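Long-range contact in predicted phosphatase, HAD family (Clostridium acetobutylicum, PDB 3MC1), which probably hydrolyses phosphate esters as a phosphatase of the haloacid dehalogenase family, though its natural substrate is not established: residues S142-S154 and E169-P181. Sequence-based numbering, arbitrary orientation.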
ATOM      1  N   SER A 142      -4.471 -10.097   5.499  1.00 25.43           N
ATOM      2  CA  SER A 142      -4.358  -9.242   4.324  1.00 25.05           C
ATOM      3  C   SER A 142      -5.075  -7.894   4.313  1.00 23.62           C
ATOM      4  O   SER A 142      -4.661  -7.003   3.570  1.00 24.25           O
ATOM      5  CB  SER A 142      -4.763 -10.028   3.070  1.00 28.33           C
ATOM      6  OG  SER A 142      -6.103 -10.469   3.151  1.00 30.92           O
ATOM      7  N   THR A 143      -6.139  -7.717   5.096  1.00 20.75           N
ATOM      8  CA  THR A 143      -6.811  -6.414   5.079  1.00 19.53           C
ATOM      9  C   THR A 143      -5.914  -5.386   5.754  1.00 18.56           C
ATOM     10  O   THR A 143      -5.091  -5.732   6.600  1.00 17.21           O
ATOM     11  CB  THR A 143      -8.196  -6.437   5.787  1.00 19.27           C
ATOM     12  OG1 THR A 143      -8.037  -6.795   7.162  1.00 22.38           O
ATOM     13  CG2 THR A 143      -9.134  -7.437   5.096  1.00 18.95           C
ATOM     14  N   LYS A 144      -6.066  -4.125   5.364  1.00 16.71           N
ATOM     15  CA  LYS A 144      -5.259  -3.046   5.914  1.00 18.86           C
ATOM     16  C   LYS A 144      -5.325  -3.009   7.442  1.00 17.40           C
ATOM     17  O   LYS A 144      -4.302  -2.868   8.114  1.00 18.06           O
ATOM     18  CB  LYS A 144      -5.719  -1.711   5.310  1.00 22.46           C
ATOM     19  CG  LYS A 144      -4.787  -0.536   5.560  1.00 23.84           C
ATOM     20  CD  LYS A 144      -3.350  -0.802   5.105  1.00 28.58           C
ATOM     21  CE  LYS A 144      -3.267  -1.270   3.649  1.00 30.28           C
ATOM     22  NZ  LYS A 144      -3.964  -0.366   2.685  1.00 35.60           N
ATOM     23  N   GLU A 145      -6.530  -3.142   7.983  1.00 16.38           N
ATOM     24  CA  GLU A 145      -6.716  -3.142   9.431  1.00 17.40           C
ATOM     25  C   GLU A 145      -5.907  -4.251  10.092  1.00 15.99           C
ATOM     26  O   GLU A 145      -5.227  -4.027  11.087  1.00 16.42           O
ATOM     27  CB  GLU A 145      -8.186  -3.356   9.786  1.00 20.29           C
ATOM     28  CG  GLU A 145      -8.398  -3.708  11.251  1.00 26.24           C
ATOM     29  CD  GLU A 145      -9.816  -4.150  11.554  1.00 29.49           C
ATOM     30  OE1 GLU A 145     -10.291  -5.101  10.901  1.00 34.59           O
ATOM     31  OE2 GLU A 145     -10.450  -3.550  12.448  1.00 32.10           O
ATOM     32  N   ASP A 146      -5.981  -5.451   9.531  1.00 15.45           N
ATOM     33  CA  ASP A 146      -5.279  -6.589  10.116  1.00 16.77           C
ATOM     34  C   ASP A 146      -3.759  -6.524  10.011  1.00 15.72           C
ATOM     35  O   ASP A 146      -3.058  -6.978  10.912  1.00 16.07           O
ATOM     36  CB  ASP A 146      -5.785  -7.904   9.504  1.00 18.03           C
ATOM     37  CG  ASP A 146      -7.279  -8.146   9.754  1.00 22.49           C
ATOM     38  OD1 ASP A 146      -7.865  -7.481  10.642  1.00 22.57           O
ATOM     39  OD2 ASP A 146      -7.865  -9.021   9.068  1.00 23.00           O
ATOM     40  N   VAL A 147      -3.235  -5.967   8.923  1.00 14.03           N
ATOM     41  CA  VAL A 147      -1.788  -5.887   8.774  1.00 14.72           C
ATOM     42  C   VAL A 147      -1.214  -4.793   9.676  1.00 15.42           C
ATOM     43  O   VAL A 147      -0.142  -4.956  10.265  1.00 13.18           O
ATOM     44  CB  VAL A 147      -1.391  -5.635   7.297  1.00 16.08           C
ATOM     45  CG1 VAL A 147       0.106  -5.404   7.178  1.00 16.91           C
ATOM     46  CG2 VAL A 147      -1.790  -6.842   6.456  1.00 17.22           C
ATOM     47  N   ILE A 148      -1.931  -3.680   9.790  1.00 13.58           N
ATOM     48  CA  ILE A 148      -1.470  -2.602  10.654  1.00 14.05           C
ATOM     49  C   ILE A 148      -1.462  -3.117  12.105  1.00 14.07           C
ATOM     50  O   ILE A 148      -0.504  -2.902  12.845  1.00 13.04           O
ATOM     51  CB  ILE A 148      -2.391  -1.361  10.539  1.00 12.68           C
ATOM     52  CG1 ILE A 148      -2.167  -0.673   9.183  1.00 11.91           C
ATOM     53  CG2 ILE A 148      -2.110  -0.398  11.691  1.00 14.92           C
ATOM     54  CD1 ILE A 148      -3.168   0.454   8.852  1.00 10.81           C
ATOM     55  N   ARG A 149      -2.530  -3.813  12.492  1.00 15.17           N
ATOM     56  CA  ARG A 149      -2.647  -4.346  13.847  1.00 15.19           C
ATOM     57  C   ARG A 149      -1.522  -5.326  14.163  1.00 15.60           C
ATOM     58  O   ARG A 149      -0.977  -5.313  15.263  1.00 15.51           O
ATOM     59  CB  ARG A 149      -4.003  -5.043  14.034  1.00 17.73           C
ATOM     60  CG  ARG A 149      -4.329  -5.374  15.489  1.00 19.16           C
ATOM     61  CD  ARG A 149      -5.720  -5.973  15.645  1.00 23.27           C
ATOM     62  NE  ARG A 149      -6.765  -5.153  15.034  1.00 25.81           N
ATOM     63  CZ  ARG A 149      -7.103  -3.935  15.442  1.00 29.27           C
ATOM     64  NH1 ARG A 149      -6.474  -3.382  16.470  1.00 28.47           N
ATOM     65  NH2 ARG A 149      -8.077  -3.271  14.827  1.00 29.43           N
ATOM     66  N   TYR A 150      -1.181  -6.180  13.201  1.00 15.14           N
ATOM     67  CA  TYR A 150      -0.117  -7.158  13.395  1.00 15.54           C
ATOM     68  C   TYR A 150       1.237  -6.462  13.438  1.00 16.04           C
ATOM     69  O   TYR A 150       2.105  -6.840  14.213  1.00 15.84           O
ATOM     70  CB  TYR A 150      -0.125  -8.204  12.270  1.00 16.83           C
ATOM     71  CG  TYR A 150       0.863  -9.339  12.479  1.00 16.08           C
ATOM     72  CD1 TYR A 150       0.745 -10.210  13.565  1.00 17.46           C
ATOM     73  CD2 TYR A 150       1.924  -9.529  11.603  1.00 15.26           C
ATOM     74  CE1 TYR A 150       1.671 -11.246  13.768  1.00 15.91           C
ATOM     75  CE2 TYR A 150       2.851 -10.551  11.796  1.00 15.49           C
ATOM     76  CZ  TYR A 150       2.724 -11.407  12.877  1.00 16.24           C
ATOM     77  OH  TYR A 150       3.657 -12.412  13.054  1.00 13.80           O
ATOM     78  N   ALA A 151       1.420  -5.446  12.603  1.00 15.13           N
ATOM     79  CA  ALA A 151       2.679  -4.712  12.583  1.00 15.47           C
ATOM     80  C   ALA A 151       2.882  -4.031  13.940  1.00 17.26           C
ATOM     81  O   ALA A 151       3.973  -4.079  14.518  1.00 15.62           O
ATOM     82  CB  ALA A 151       2.662  -3.669  11.469  1.00 15.38           C
HETATM   83  N   MSE A 152       1.827  -3.397  14.441  1.00 16.64           N
HETATM   84  CA  MSE A 152       1.898  -2.724  15.726  1.00 19.78           C
HETATM   85  C   MSE A 152       2.169  -3.748  16.832  1.00 19.05           C
HETATM   86  O   MSE A 152       3.030  -3.535  17.686  1.00 20.87           O
HETATM   87  CB  MSE A 152       0.600  -1.958  15.977  1.00 21.63           C
HETATM   88  CG  MSE A 152       0.416  -0.794  15.005  1.00 25.31           C
HETATM   89 SE   MSE A 152      -1.218   0.196  15.286  1.00 34.29          SE
HETATM   90  CE  MSE A 152      -0.704   1.157  16.894  1.00 27.37           C
ATOM     91  N   GLU A 153       1.452  -4.866  16.802  1.00 18.98           N
ATOM     92  CA  GLU A 153       1.658  -5.925  17.786  1.00 20.58           C
ATOM     93  C   GLU A 153       3.096  -6.449  17.738  1.00 22.53           C
ATOM     94  O   GLU A 153       3.734  -6.637  18.776  1.00 23.53           O
ATOM     95  CB  GLU A 153       0.686  -7.083  17.532  1.00 22.22           C
ATOM     96  CG  GLU A 153      -0.760  -6.765  17.893  1.00 20.47           C
ATOM     97  CD  GLU A 153      -1.700  -7.900  17.569  1.00 20.63           C
ATOM     98  OE1 GLU A 153      -1.208  -9.011  17.291  1.00 22.17           O
ATOM     99  OE2 GLU A 153      -2.928  -7.683  17.593  1.00 21.67           O
ATOM    100  N   SER A 154       3.606  -6.669  16.530  1.00 22.38           N
ATOM    101  CA  SER A 154       4.956  -7.187  16.339  1.00 23.13           C
ATOM    102  C   SER A 154       6.062  -6.279  16.836  1.00 22.76           C
ATOM    103  O   SER A 154       7.085  -6.755  17.330  1.00 23.28           O
ATOM    104  CB  SER A 154       5.201  -7.479  14.859  1.00 25.82           C
ATOM    105  OG  SER A 154       4.317  -8.482  14.399  1.00 31.45           O
ATOM    106  N   GLU A 169      -8.817   5.088   0.598  1.00 19.83           N
ATOM    107  CA  GLU A 169      -9.741   5.096   1.727  1.00 21.83           C
ATOM    108  C   GLU A 169      -9.481   3.889   2.624  1.00 20.61           C
ATOM    109  O   GLU A 169      -9.722   3.943   3.824  1.00 21.64           O
ATOM    110  CB  GLU A 169     -11.181   5.047   1.222  1.00 25.17           C
ATOM    111  CG  GLU A 169     -11.522   3.756   0.495  1.00 30.64           C
ATOM    112  CD  GLU A 169     -12.978   3.695   0.078  1.00 35.89           C
ATOM    113  OE1 GLU A 169     -13.853   3.940   0.941  1.00 37.07           O
ATOM    114  OE2 GLU A 169     -13.246   3.397  -1.107  1.00 37.58           O
ATOM    115  N   TYR A 170      -8.986   2.805   2.032  1.00 20.38           N
ATOM    116  CA  TYR A 170      -8.689   1.585   2.773  1.00 21.51           C
ATOM    117  C   TYR A 170      -7.628   1.844   3.838  1.00 20.55           C
ATOM    118  O   TYR A 170      -7.652   1.248   4.924  1.00 17.03           O
ATOM    119  CB  TYR A 170      -8.208   0.505   1.809  1.00 24.64           C
ATOM    120  CG  TYR A 170      -9.195   0.243   0.696  1.00 29.57           C
ATOM    121  CD1 TYR A 170     -10.421  -0.365   0.960  1.00 31.55           C
ATOM    122  CD2 TYR A 170      -8.926   0.645  -0.614  1.00 31.10           C
ATOM    123  CE1 TYR A 170     -11.361  -0.567  -0.049  1.00 34.78           C
ATOM    124  CE2 TYR A 170      -9.861   0.451  -1.636  1.00 34.63           C
ATOM    125  CZ  TYR A 170     -11.077  -0.156  -1.345  1.00 35.74           C
ATOM    126  OH  TYR A 170     -12.012  -0.349  -2.339  1.00 38.10           O
ATOM    127  N   ASP A 171      -6.692   2.733   3.517  1.00 17.51           N
ATOM    128  CA  ASP A 171      -5.641   3.079   4.455  1.00 17.56           C
ATOM    129  C   ASP A 171      -6.215   3.877   5.617  1.00 17.70           C
ATOM    130  O   ASP A 171      -5.846   3.658   6.771  1.00 18.64           O
ATOM    131  CB  ASP A 171      -4.560   3.875   3.738  1.00 16.44           C
ATOM    132  CG  ASP A 171      -3.840   3.040   2.702  1.00 15.88           C
ATOM    133  OD1 ASP A 171      -3.253   2.019   3.105  1.00 17.94           O
ATOM    134  OD2 ASP A 171      -3.869   3.388   1.505  1.00 17.11           O
ATOM    135  N   VAL A 172      -7.127   4.795   5.312  1.00 16.83           N
ATOM    136  CA  VAL A 172      -7.757   5.615   6.341  1.00 17.00           C
ATOM    137  C   VAL A 172      -8.588   4.729   7.266  1.00 16.37           C
ATOM    138  O   VAL A 172      -8.487   4.830   8.487  1.00 15.55           O
ATOM    139  CB  VAL A 172      -8.674   6.703   5.715  1.00 17.33           C
ATOM    140  CG1 VAL A 172      -9.275   7.570   6.811  1.00 15.89           C
ATOM    141  CG2 VAL A 172      -7.875   7.567   4.745  1.00 16.20           C
ATOM    142  N   ILE A 173      -9.399   3.859   6.672  1.00 16.78           N
ATOM    143  CA  ILE A 173     -10.241   2.947   7.434  1.00 18.54           C
ATOM    144  C   ILE A 173      -9.378   2.025   8.304  1.00 18.32           C
ATOM    145  O   ILE A 173      -9.681   1.801   9.478  1.00 17.14           O
ATOM    146  CB  ILE A 173     -11.131   2.105   6.475  1.00 19.52           C
ATOM    147  CG1 ILE A 173     -12.031   3.042   5.663  1.00 21.77           C
ATOM    148  CG2 ILE A 173     -11.969   1.106   7.262  1.00 20.66           C
ATOM    149  CD1 ILE A 173     -12.725   2.395   4.482  1.00 21.52           C
ATOM    150  N   GLY A 174      -8.301   1.497   7.724  1.00 18.39           N
ATOM    151  CA  GLY A 174      -7.409   0.614   8.464  1.00 16.44           C
ATOM    152  C   GLY A 174      -6.746   1.333   9.628  1.00 15.45           C
ATOM    153  O   GLY A 174      -6.532   0.748  10.693  1.00 15.22           O
ATOM    154  N   ALA A 175      -6.422   2.605   9.423  1.00 16.24           N
ATOM    155  CA  ALA A 175      -5.788   3.416  10.463  1.00 17.24           C
ATOM    156  C   ALA A 175      -6.791   3.695  11.574  1.00 17.96           C
ATOM    157  O   ALA A 175      -6.501   3.513  12.756  1.00 18.80           O
ATOM    158  CB  ALA A 175      -5.287   4.728   9.871  1.00 16.70           C
ATOM    159  N   LEU A 176      -7.979   4.139  11.185  1.00 19.13           N
ATOM    160  CA  LEU A 176      -9.027   4.432  12.155  1.00 21.10           C
ATOM    161  C   LEU A 176      -9.290   3.218  13.037  1.00 19.34           C
ATOM    162  O   LEU A 176      -9.374   3.338  14.259  1.00 20.12           O
ATOM    163  CB  LEU A 176     -10.313   4.846  11.432  1.00 24.47           C
ATOM    164  CG  LEU A 176     -10.238   6.163  10.641  1.00 28.42           C
ATOM    165  CD1 LEU A 176     -11.493   6.351   9.783  1.00 30.14           C
ATOM    166  CD2 LEU A 176     -10.070   7.330  11.613  1.00 30.82           C
ATOM    167  N   LYS A 177      -9.406   2.050  12.413  1.00 17.48           N
ATOM    168  CA  LYS A 177      -9.669   0.809  13.139  1.00 18.94           C
ATOM    169  C   LYS A 177      -8.581   0.408  14.130  1.00 18.96           C
ATOM    170  O   LYS A 177      -8.792  -0.468  14.972  1.00 19.94           O
ATOM    171  CB  LYS A 177      -9.914  -0.336  12.153  1.00 20.02           C
ATOM    172  CG  LYS A 177     -11.186  -0.141  11.351  1.00 23.33           C
ATOM    173  CD  LYS A 177     -11.581  -1.397  10.605  1.00 28.09           C
ATOM    174  CE  LYS A 177     -12.987  -1.264  10.042  1.00 29.51           C
ATOM    175  NZ  LYS A 177     -13.414  -2.506   9.343  1.00 33.34           N
ATOM    176  N   ASN A 178      -7.422   1.049  14.022  1.00 19.54           N
ATOM    177  CA  ASN A 178      -6.300   0.785  14.914  1.00 19.26           C
ATOM    178  C   ASN A 178      -6.028   2.028  15.760  1.00 19.37           C
ATOM    179  O   ASN A 178      -4.986   2.147  16.402  1.00 17.36           O
ATOM    180  CB  ASN A 178      -5.056   0.418  14.099  1.00 18.79           C
ATOM    181  CG  ASN A 178      -5.034  -1.040  13.700  1.00 17.34           C
ATOM    182  OD1 ASN A 178      -4.751  -1.915  14.526  1.00 18.25           O
ATOM    183  ND2 ASN A 178      -5.342  -1.319  12.434  1.00 18.64           N
ATOM    184  N   ASN A 179      -6.976   2.956  15.743  1.00 20.37           N
ATOM    185  CA  ASN A 179      -6.853   4.192  16.503  1.00 21.98           C
ATOM    186  C   ASN A 179      -5.630   5.016  16.160  1.00 21.26           C
ATOM    187  O   ASN A 179      -5.010   5.633  17.032  1.00 20.15           O
ATOM    188  CB  ASN A 179      -6.872   3.887  17.998  1.00 24.15           C
ATOM    189  CG  ASN A 179      -8.212   3.370  18.448  1.00 28.50           C
ATOM    190  OD1 ASN A 179      -9.245   3.983  18.169  1.00 29.26           O
ATOM    191  ND2 ASN A 179      -8.211   2.239  19.141  1.00 30.84           N
ATOM    192  N   LEU A 180      -5.298   5.045  14.877  1.00 20.23           N
ATOM    193  CA  LEU A 180      -4.151   5.806  14.421  1.00 20.56           C
ATOM    194  C   LEU A 180      -4.565   6.957  13.530  1.00 19.96           C
ATOM    195  O   LEU A 180      -5.486   6.834  12.720  1.00 20.83           O
ATOM    196  CB  LEU A 180      -3.202   4.931  13.603  1.00 23.29           C
ATOM    197  CG  LEU A 180      -2.442   3.775  14.233  1.00 24.64           C
ATOM    198  CD1 LEU A 180      -1.597   3.118  13.141  1.00 25.54           C
ATOM    199  CD2 LEU A 180      -1.563   4.286  15.366  1.00 24.27           C
ATOM    200  N   PRO A 181      -3.900   8.106  13.683  1.00 19.82           N
ATOM    201  CA  PRO A 181      -4.264   9.226  12.815  1.00 18.05           C
ATOM    202  C   PRO A 181      -3.701   8.827  11.459  1.00 18.66           C
ATOM    203  O   PRO A 181      -2.768   8.014  11.383  1.00 15.87           O
ATOM    204  CB  PRO A 181      -3.520  10.403  13.433  1.00 19.05           C
ATOM    205  CG  PRO A 181      -2.317   9.759  14.035  1.00 22.19           C
ATOM    206  CD  PRO A 181      -2.872   8.499  14.660  1.00 18.66           C
TER
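Asn178 spends both amide N-H groups on backbone carbonyls, one from each segment. Its ND2 donates across the contact to Glu145 O at 3.0 Å, on a lone pair, and back to Gly174 O in its own segment. Glu145 O thus takes a second donor beside Arg149 N of its own helix, and both acceptors lie near the amide plane, which fixes the rotation of Asn178. Arg149 suits the neighbouring place because its long chain, bent at chi3 (-53°), lets NH2 donate a hydrogen bond (2.9 Å, 157°) to Lys177 O, in the guanidinium plane but above the carbonyl plane; the same NH2 makes a weaker salt bridge to Glu145 OE2. Asn178 OD1 sits over one guanidinium face, too poorly angled to be bonded. Gly174 lets the helices close in, its CA 3.9 Å from Glu145 N. On the buried side Ile148 CG2 meets Leu180 CD1, and selenomethionine Met152 reaches Leu180 tip to tip. Toward the bound sodium ion, Lys144 NZ makes a salt bridge to Asp171 OD1, 50° out of the carboxylate plane, while Asp171 OD2 accepts from Arg168 N. These consecutive helices pack on the same face of the parallel HAD sheet, where Ile148 and Ala175 touch Met164. A lysine paired with an aspartate beside Asp10, a sodium ligand, is consistent with HAD active sites; the salt bridge probably holds the amine beside the expected substrate phosphate.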